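Local coordinates for putative branched-chain amino acid transport system substrate-binding protein (Rhodopseudomonas palustris, PDB 3TX6) that probably serves as the periplasmic solute-binding component of an ABC transporter for aromatic acids related to lignin-derived p-coumaric acid, with 3-(4-hydroxyphenyl)pyruvic acid bound here, at residues V94-L99 / K110-M115; A100-T105 / D339-D344; I141-S146 / F172-T177. All coordinates share one frame; numbering follows the deposited sequence. Where two conformers were deposited one is given.

Interaction 1: residues V94-L99 / K110-M115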
# COMPACT_ATOMS: atom_id res chain seq x y z
N VAL A 94 -1.98 -4.29 -20.83
CA VAL A 94 -3.19 -4.00 -20.10
C VAL A 94 -2.83 -3.09 -18.91
O VAL A 94 -1.91 -3.37 -18.18
CB VAL A 94 -3.84 -5.29 -19.58
CG1 VAL A 94 -5.14 -4.95 -18.79
CG2 VAL A 94 -4.14 -6.24 -20.74
N PRO A 95 -3.60 -2.00 -18.70
CA PRO A 95 -3.35 -1.17 -17.53
C PRO A 95 -3.41 -1.97 -16.25
O PRO A 95 -4.35 -2.76 -16.03
CB PRO A 95 -4.47 -0.13 -17.58
CG PRO A 95 -4.79 -0.03 -19.07
CD PRO A 95 -4.63 -1.42 -19.59
N HIS A 96 -2.45 -1.71 -15.38
CA HIS A 96 -2.33 -2.37 -14.10
C HIS A 96 -2.27 -1.35 -13.00
O HIS A 96 -1.39 -0.48 -13.00
CB HIS A 96 -1.05 -3.22 -14.11
CG HIS A 96 -0.66 -3.74 -12.76
ND1 HIS A 96 0.64 -3.81 -12.35
CD2 HIS A 96 -1.45 -4.23 -11.71
CE1 HIS A 96 0.66 -4.30 -11.09
NE2 HIS A 96 -0.61 -4.55 -10.70
N ILE A 97 -3.20 -1.44 -12.05
CA ILE A 97 -3.13 -0.62 -10.85
C ILE A 97 -2.69 -1.51 -9.67
O ILE A 97 -3.42 -2.42 -9.23
CB ILE A 97 -4.48 0.06 -10.53
CG1 ILE A 97 -4.90 0.98 -11.66
CG2 ILE A 97 -4.36 0.84 -9.26
CD1 ILE A 97 -6.31 1.58 -11.55
N ALA A 98 -1.45 -1.29 -9.23
CA ALA A 98 -0.83 -2.04 -8.15
C ALA A 98 -1.45 -1.65 -6.82
O ALA A 98 -1.62 -0.46 -6.55
CB ALA A 98 0.69 -1.85 -8.16
N LEU A 99 -1.64 -2.66 -5.95
CA LEU A 99 -2.18 -2.45 -4.60
C LEU A 99 -1.11 -2.68 -3.49
O LEU A 99 -1.44 -2.63 -2.31
CB LEU A 99 -3.44 -3.28 -4.39
CG LEU A 99 -4.59 -3.06 -5.37
CD1 LEU A 99 -5.80 -3.97 -5.03
CD2 LEU A 99 -5.03 -1.59 -5.51
N LYS A 110 5.46 1.25 -18.25
CA LYS A 110 4.51 1.65 -19.28
C LYS A 110 3.08 1.34 -18.87
O LYS A 110 2.23 2.18 -19.03
CB LYS A 110 4.83 0.99 -20.60
CG LYS A 110 3.93 1.48 -21.72
CD LYS A 110 4.38 1.05 -23.10
CE LYS A 110 3.35 1.44 -24.17
NZ LYS A 110 3.71 1.18 -25.60
N TRP A 111 2.82 0.14 -18.35
CA TRP A 111 1.44 -0.29 -18.07
C TRP A 111 1.05 -0.31 -16.61
O TRP A 111 -0.11 -0.49 -16.33
CB TRP A 111 1.15 -1.62 -18.74
CG TRP A 111 1.17 -1.50 -20.22
CD1 TRP A 111 2.22 -1.80 -21.08
CD2 TRP A 111 0.09 -1.01 -21.05
NE1 TRP A 111 1.83 -1.54 -22.37
CE2 TRP A 111 0.58 -1.01 -22.41
CE3 TRP A 111 -1.19 -0.54 -20.80
CZ2 TRP A 111 -0.21 -0.61 -23.48
CZ3 TRP A 111 -1.99 -0.14 -21.88
CH2 TRP A 111 -1.49 -0.16 -23.20
N SER A 112 2.00 -0.08 -15.68
CA SER A 112 1.70 -0.13 -14.24
C SER A 112 1.80 1.24 -13.58
O SER A 112 2.73 1.99 -13.83
CB SER A 112 2.66 -1.07 -13.49
OG SER A 112 2.52 -2.42 -13.91
N VAL A 113 0.81 1.50 -12.74
CA VAL A 113 0.87 2.55 -11.74
C VAL A 113 0.62 1.90 -10.37
O VAL A 113 0.17 0.76 -10.29
CB VAL A 113 -0.18 3.65 -11.99
CG1 VAL A 113 0.12 4.39 -13.29
CG2 VAL A 113 -1.62 3.15 -11.96
N ALA A 114 0.87 2.65 -9.31
CA ALA A 114 0.70 2.14 -7.93
C ALA A 114 -0.17 3.04 -7.07
O ALA A 114 0.01 4.24 -7.06
CB ALA A 114 2.04 1.90 -7.28
N MSE A 115 -1.06 2.43 -6.29
CA MSE A 115 -1.84 3.17 -5.32
C MSE A 115 -1.09 3.43 -4.01
O MSE A 115 -1.19 4.52 -3.46
CB MSE A 115 -3.18 2.48 -5.10
CG MSE A 115 -3.92 2.29 -6.43
SE MSE A 115 -4.11 3.95 -7.52
CE MSE A 115 -5.34 4.77 -6.27
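His96 and Ser112, neighbours across two parallel strands, meet through their side chains: His96 ND1 and Ser112 OG are 2.8 Å apart in a hydrogen bond whose proton could belong to either. OG lies at the edge of the imidazole, in its plane, where CG of His96, anti to the backbone N (chi1 169°), presents the ring. His96 NE2 is hydrogen-bonded to Gly75 O, and together with the bond at ND1 this holds the ring's rotation; Ser112 OG also pairs with Ser86 OG. The backbones are joined by the staggered bonds of a parallel pair. His96 N donates to Trp111 O and Val113 N to His96 O; Ala98 N then reaches Val113 O at 2.8 Å with an almost straight N-H...O angle of 173°, and Met115 N closes the series on Ala98 O. The strands 96-98 and 112-114 belong to a beta-alpha-beta unit at the edge of the six-stranded sheet.

Apolar contacts spread from this spine. On the face of Ile97 and Val113, Ile97 CG1 lies 3.9 Å from Val113 CG2, while Ile97 CG2 lies against the bent side chain of Met115, a selenomethionine. On the other face His96, Ala98 and Ser112 look to helix 79-92, and Ala114 meets Tyr341. At the N-terminal end the Trp111 indole carries Val94 N over one face, and its CZ3 is 3.7 Å from Pro95 CD.

Every touching residue is buried, and the imidazole's two nitrogens and the serine hydroxyl all have partners, so a polar cluster is accommodated under helix 79-92 alongside the hydrocarbon packing.

Interaction 2: residues A100-T105 / D339-D344. With ENO (3-(4-hydroxy-phenyl)pyruvic acid), chain D.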
# COMPACT_ATOMS: atom_id res chain seq x y z
N ALA A 100 0.15 -2.88 -3.90
CA ALA A 100 1.31 -2.96 -3.02
C ALA A 100 2.42 -2.17 -3.68
O ALA A 100 2.42 -2.03 -4.88
CB ALA A 100 1.78 -4.39 -2.84
N PRO A 101 3.27 -1.53 -2.86
CA PRO A 101 4.38 -0.83 -3.47
C PRO A 101 5.24 -1.91 -4.20
O PRO A 101 5.23 -3.11 -3.88
CB PRO A 101 5.02 -0.08 -2.32
CG PRO A 101 4.56 -0.71 -1.09
CD PRO A 101 3.35 -1.54 -1.40
N LEU A 102 5.82 -1.52 -5.28
CA LEU A 102 6.75 -2.37 -5.95
C LEU A 102 7.79 -1.46 -6.61
O LEU A 102 7.52 -0.26 -6.84
CB LEU A 102 6.02 -3.21 -7.03
CG LEU A 102 5.63 -2.54 -8.32
CD1 LEU A 102 5.40 -3.58 -9.42
CD2 LEU A 102 4.40 -1.67 -8.05
N PRO A 103 8.96 -2.04 -6.90
CA PRO A 103 9.92 -1.32 -7.71
C PRO A 103 9.40 -1.19 -9.14
O PRO A 103 9.28 -2.19 -9.87
CB PRO A 103 11.17 -2.22 -7.65
CG PRO A 103 10.90 -3.24 -6.59
CD PRO A 103 9.43 -3.38 -6.52
N ILE A 104 9.05 0.03 -9.53
CA ILE A 104 8.47 0.28 -10.87
C ILE A 104 9.62 0.70 -11.76
O ILE A 104 9.90 1.89 -11.89
CB ILE A 104 7.26 1.31 -10.91
CG1 ILE A 104 6.11 0.80 -10.05
CG2 ILE A 104 6.68 1.40 -12.32
CD1 ILE A 104 4.85 1.65 -10.04
N THR A 105 10.31 -0.31 -12.29
CA THR A 105 11.42 -0.20 -13.20
C THR A 105 10.98 0.23 -14.60
O THR A 105 9.81 0.17 -14.96
CB THR A 105 12.11 -1.56 -13.36
OG1 THR A 105 11.15 -2.51 -13.86
CG2 THR A 105 12.68 -2.03 -12.04
N ASP A 339 6.66 9.05 -13.52
CA ASP A 339 6.26 9.00 -12.12
C ASP A 339 4.99 8.15 -12.02
O ASP A 339 3.89 8.62 -12.31
CB ASP A 339 5.98 10.40 -11.58
CG ASP A 339 5.57 10.39 -10.14
OD1 ASP A 339 5.51 9.29 -9.51
OD2 ASP A 339 5.39 11.52 -9.60
N ARG A 340 5.17 6.90 -11.60
CA ARG A 340 4.09 5.93 -11.66
C ARG A 340 3.42 5.76 -10.31
O ARG A 340 2.57 4.91 -10.14
CB ARG A 340 4.61 4.60 -12.18
CG ARG A 340 5.35 4.74 -13.49
CD ARG A 340 4.52 5.44 -14.55
NE ARG A 340 3.44 4.61 -14.99
CZ ARG A 340 2.50 4.95 -15.83
NH1 ARG A 340 2.35 6.21 -16.21
NH2 ARG A 340 1.67 4.03 -16.28
N TYR A 341 3.80 6.60 -9.35
CA TYR A 341 3.10 6.71 -8.06
C TYR A 341 2.26 8.01 -7.96
O TYR A 341 1.13 7.99 -7.51
CB TYR A 341 4.12 6.70 -6.95
CG TYR A 341 4.67 5.34 -6.63
CD1 TYR A 341 5.79 4.83 -7.26
CD2 TYR A 341 4.05 4.57 -5.66
CE1 TYR A 341 6.30 3.56 -6.90
CE2 TYR A 341 4.55 3.34 -5.27
CZ TYR A 341 5.68 2.82 -5.88
OH TYR A 341 6.15 1.57 -5.48
N GLY A 342 2.82 9.14 -8.34
CA GLY A 342 2.04 10.34 -8.55
C GLY A 342 1.61 11.11 -7.34
O GLY A 342 0.63 11.84 -7.42
N LEU A 343 2.27 10.87 -6.21
CA LEU A 343 1.82 11.36 -4.92
C LEU A 343 2.77 12.38 -4.30
O LEU A 343 3.96 12.46 -4.67
CB LEU A 343 1.64 10.16 -3.96
CG LEU A 343 0.44 9.24 -4.27
CD1 LEU A 343 0.46 7.98 -3.38
CD2 LEU A 343 -0.89 10.04 -4.16
N ASP A 344 2.20 13.14 -3.37
CA ASP A 344 2.93 14.17 -2.65
C ASP A 344 2.59 14.11 -1.16
O ASP A 344 2.08 13.10 -0.67
CB ASP A 344 2.73 15.54 -3.32
CG ASP A 344 1.30 16.12 -3.18
OD1 ASP A 344 0.50 15.68 -2.35
OD2 ASP A 344 1.00 17.11 -3.90
O4 ENO D . 3.97 -4.41 -0.13
C9 ENO D . 1.12 -3.05 1.14
C8 ENO D . 0.44 -1.85 0.99
C7 ENO D . 0.95 -0.66 1.54
C6 ENO D . 2.19 -0.69 2.15
C5 ENO D . 2.87 -1.89 2.32
C4 ENO D . 2.35 -3.09 1.81
O3 ENO D . 0.24 0.51 1.34
C3 ENO D . 3.04 -4.40 2.04
C2 ENO D . 3.93 -4.94 0.99
C1 ENO D . 4.63 -6.18 1.28
O2 ENO D . 5.34 -6.68 0.38
O1 ENO D . 4.54 -6.73 2.42
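Neither Leu102 and Ile104 nor the facing Arg340 and Tyr341 lie in a regular helix or strand; two loops approach each other here, with the CA atoms of Ile104 and Arg340 7.2 Å apart. Side chains, chiefly those of Tyr341, Arg340 and Ile104, therefore do the bridging. Tyr341 extends its phenol across the gap, and its OH donates to Leu102 O at 2.7 Å. The carbonyl oxygen sits at the ring edge, near the ring plane, whereas the hydroxyl is tilted 27° from the carbonyl plane. The phenol oxygen also touches Pro101, Tyr341 OH lying 3.7 Å from Pro101 CB.

Ile104 supplies the apolar half of the contact. Its CD1 meets Arg340 CB at 3.7 Å and Tyr341 CE1 at 4.0 Å, while CG2 rests on CB and CG of Arg340. With CG1 beside the backbone N (chi1 -61°) and CG2 anti to it, both branches of the isoleucine are brought to Arg340, which the side chain crosses at about a right angle. Only the base of the arginine is used in this way: bends at chi2 and chi3 lead its polar end off, to Thr336 O and Ser112 O. Asp339 OD1 accepts from Tyr341 N, an Asx turn, and from Gly342 N at 2.9 Å, an Asx motif, which holds the backbone at the tyrosine. Both donors come from the same face of the carboxylate plane.

Beyond Pro101 lies the ligand, with Pro101 CD 3.2 Å from O4 of 3-(4-hydroxy-phenyl)pyruvic acid, so the phenol of Tyr341 backs a loop that lines the pocket. Leu102 packs on helix 79-92, Pro101 reaches helix 119-130, and Ile104 and Tyr341 both touch Ala114 of strand 112-114, whose backbone also pairs with Arg340.

Interaction 3: residues I141-S146 / F172-T177. With ENO (3-(4-hydroxy-phenyl)pyruvic acid), chain D.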
# COMPACT_ATOMS: atom_id res chain seq x y z
N ILE A 141 15.30 -3.82 10.93
CA ILE A 141 14.85 -5.19 10.86
C ILE A 141 13.72 -5.21 9.84
O ILE A 141 12.70 -4.54 10.02
CB ILE A 141 14.42 -5.81 12.23
CG1 ILE A 141 14.15 -7.28 12.01
CG2 ILE A 141 13.28 -5.04 12.93
CD1 ILE A 141 14.01 -8.15 13.25
N GLY A 142 13.91 -5.98 8.79
CA GLY A 142 12.91 -6.07 7.72
C GLY A 142 13.03 -7.32 6.88
O GLY A 142 13.93 -8.14 7.05
N TYR A 143 12.09 -7.50 5.96
CA TYR A 143 12.11 -8.71 5.12
C TYR A 143 13.35 -8.83 4.29
O TYR A 143 13.91 -7.84 3.79
CB TYR A 143 10.93 -8.79 4.14
CG TYR A 143 9.55 -8.76 4.73
CD1 TYR A 143 9.21 -9.51 5.84
CD2 TYR A 143 8.53 -8.08 4.09
CE1 TYR A 143 7.92 -9.50 6.34
CE2 TYR A 143 7.25 -8.05 4.58
CZ TYR A 143 6.93 -8.80 5.69
OH TYR A 143 5.66 -8.79 6.18
N SER A 144 13.71 -10.09 4.06
CA SER A 144 14.78 -10.48 3.13
C SER A 144 14.22 -10.63 1.71
O SER A 144 14.35 -11.66 1.06
CB SER A 144 15.46 -11.77 3.61
OG SER A 144 14.50 -12.80 3.82
N ASP A 145 13.52 -9.61 1.23
CA ASP A 145 13.02 -9.61 -0.17
C ASP A 145 12.88 -8.16 -0.67
O ASP A 145 13.31 -7.25 0.02
CB ASP A 145 11.73 -10.44 -0.29
CG ASP A 145 10.50 -9.79 0.35
OD1 ASP A 145 10.53 -8.62 0.73
OD2 ASP A 145 9.51 -10.51 0.54
N SER A 146 12.28 -7.96 -1.84
CA SER A 146 12.25 -6.65 -2.50
C SER A 146 11.65 -5.56 -1.61
O SER A 146 12.17 -4.44 -1.57
CB SER A 146 11.53 -6.73 -3.85
OG SER A 146 10.23 -7.26 -3.71
N PHE A 172 14.60 -10.89 8.13
CA PHE A 172 13.87 -12.15 8.40
C PHE A 172 12.99 -12.42 7.20
O PHE A 172 12.75 -11.48 6.42
CB PHE A 172 13.07 -12.10 9.70
CG PHE A 172 11.94 -11.10 9.74
CD1 PHE A 172 12.18 -9.75 9.90
CD2 PHE A 172 10.61 -11.53 9.72
CE1 PHE A 172 11.13 -8.85 10.03
CE2 PHE A 172 9.57 -10.63 9.84
CZ PHE A 172 9.82 -9.29 10.02
N ALA A 173 12.59 -13.69 7.03
CA ALA A 173 11.66 -14.10 5.99
C ALA A 173 10.20 -14.00 6.44
O ALA A 173 9.89 -14.16 7.65
CB ALA A 173 11.98 -15.50 5.51
N ARG A 174 9.31 -13.68 5.48
CA ARG A 174 7.88 -13.50 5.76
C ARG A 174 7.29 -14.60 6.64
O ARG A 174 6.52 -14.30 7.56
CB ARG A 174 7.06 -13.40 4.45
CG ARG A 174 7.31 -12.12 3.70
CD ARG A 174 6.63 -12.08 2.33
NE ARG A 174 7.11 -10.88 1.65
CZ ARG A 174 6.47 -9.71 1.62
NH1 ARG A 174 7.05 -8.70 1.04
NH2 ARG A 174 5.26 -9.56 2.17
N PRO A 175 7.60 -15.86 6.35
CA PRO A 175 7.01 -16.96 7.13
C PRO A 175 7.55 -17.20 8.55
O PRO A 175 7.07 -18.09 9.24
CB PRO A 175 7.30 -18.19 6.27
CG PRO A 175 7.72 -17.71 4.95
CD PRO A 175 8.34 -16.38 5.18
N ASP A 176 8.54 -16.44 8.99
CA ASP A 176 9.15 -16.69 10.30
C ASP A 176 8.24 -16.32 11.45
O ASP A 176 7.60 -15.26 11.46
CB ASP A 176 10.48 -15.88 10.42
CG ASP A 176 11.55 -16.32 9.40
OD1 ASP A 176 11.32 -17.30 8.67
OD2 ASP A 176 12.64 -15.68 9.31
N THR A 177 8.20 -17.18 12.47
CA THR A 177 7.44 -16.84 13.68
C THR A 177 8.33 -16.43 14.86
O THR A 177 7.81 -16.13 15.94
CB THR A 177 6.61 -18.02 14.08
OG1 THR A 177 7.49 -19.14 14.11
CG2 THR A 177 5.49 -18.25 13.02
O4 ENO D . 3.97 -4.41 -0.13
C9 ENO D . 1.12 -3.05 1.14
C8 ENO D . 0.44 -1.85 0.99
C7 ENO D . 0.95 -0.66 1.54
C6 ENO D . 2.19 -0.69 2.15
C5 ENO D . 2.87 -1.89 2.32
C4 ENO D . 2.35 -3.09 1.81
O3 ENO D . 0.24 0.51 1.34
C3 ENO D . 3.04 -4.40 2.04
C2 ENO D . 3.93 -4.94 0.99
C1 ENO D . 4.63 -6.18 1.28
O2 ENO D . 5.34 -6.68 0.38
O1 ENO D . 4.54 -6.73 2.42
O HOH W 1 10.59 -13.09 2.62
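Ile141 sets its CG1 3.8 Å from Phe172 CD1 where strand 137-143 pairs in parallel with the edge strand 165-172 of the second sheet, in a periplasmic-binding-protein fold. Gly142 O then accepts from Phe172 N. Tyr143 turns a ring edge toward the Phe172 face in an offset edge-to-face pair with planes at 62°. Its own face receives Arg174 CG in a CH-pi contact, 3.8 Å from the ring centroid, and its OH bonds to Ser199. Ser144, the centre of an inverse gamma turn, donates from its N to Phe172 O. Asp145, the N-cap of helix 146-161, has CG between the backbone N and the carbonyl carbon (chi1 72°) and turns its carboxylate to Arg174 in a salt bridge. That guanidinium also grips the carboxylate of 3-(4-hydroxy-phenyl)pyruvic acid with both terminal nitrogens: Arg174 NH1 to ligand O2 at 2.7 Å, and Arg174 NH2 to ligand O1 at 2.9 Å. An alanine here would probably leave Asp145 without its charge partner and the ligand carboxylate without two of its hydrogen bonds. In the salt bridge, the syn lone pair of Asp145 OD2 takes Arg174 NE at 2.7 Å, in the guanidinium plane.

Interactions 1 and 2 are close neighbours, their centres 9 Å apart, and their segments alternate along the chain: 94-99 runs directly into 100-105, whereas 339-344 returns much later to pair with strand 112-114 through Arg340 and Ala114. Interaction 3 lies in the other sheet, about 25 Å from interaction 1 and 22 Å from interaction 2, centre to centre; both its segments fall between the two segments of interaction 2. The lobes built on the two sheets both contribute to the ligand site, Pro101 from the loop after strand 96-98, Tyr143 from its strand end and Arg174 from the loop after strand 165-172, as in two-lobed binding proteins that enclose a solute in their cleft.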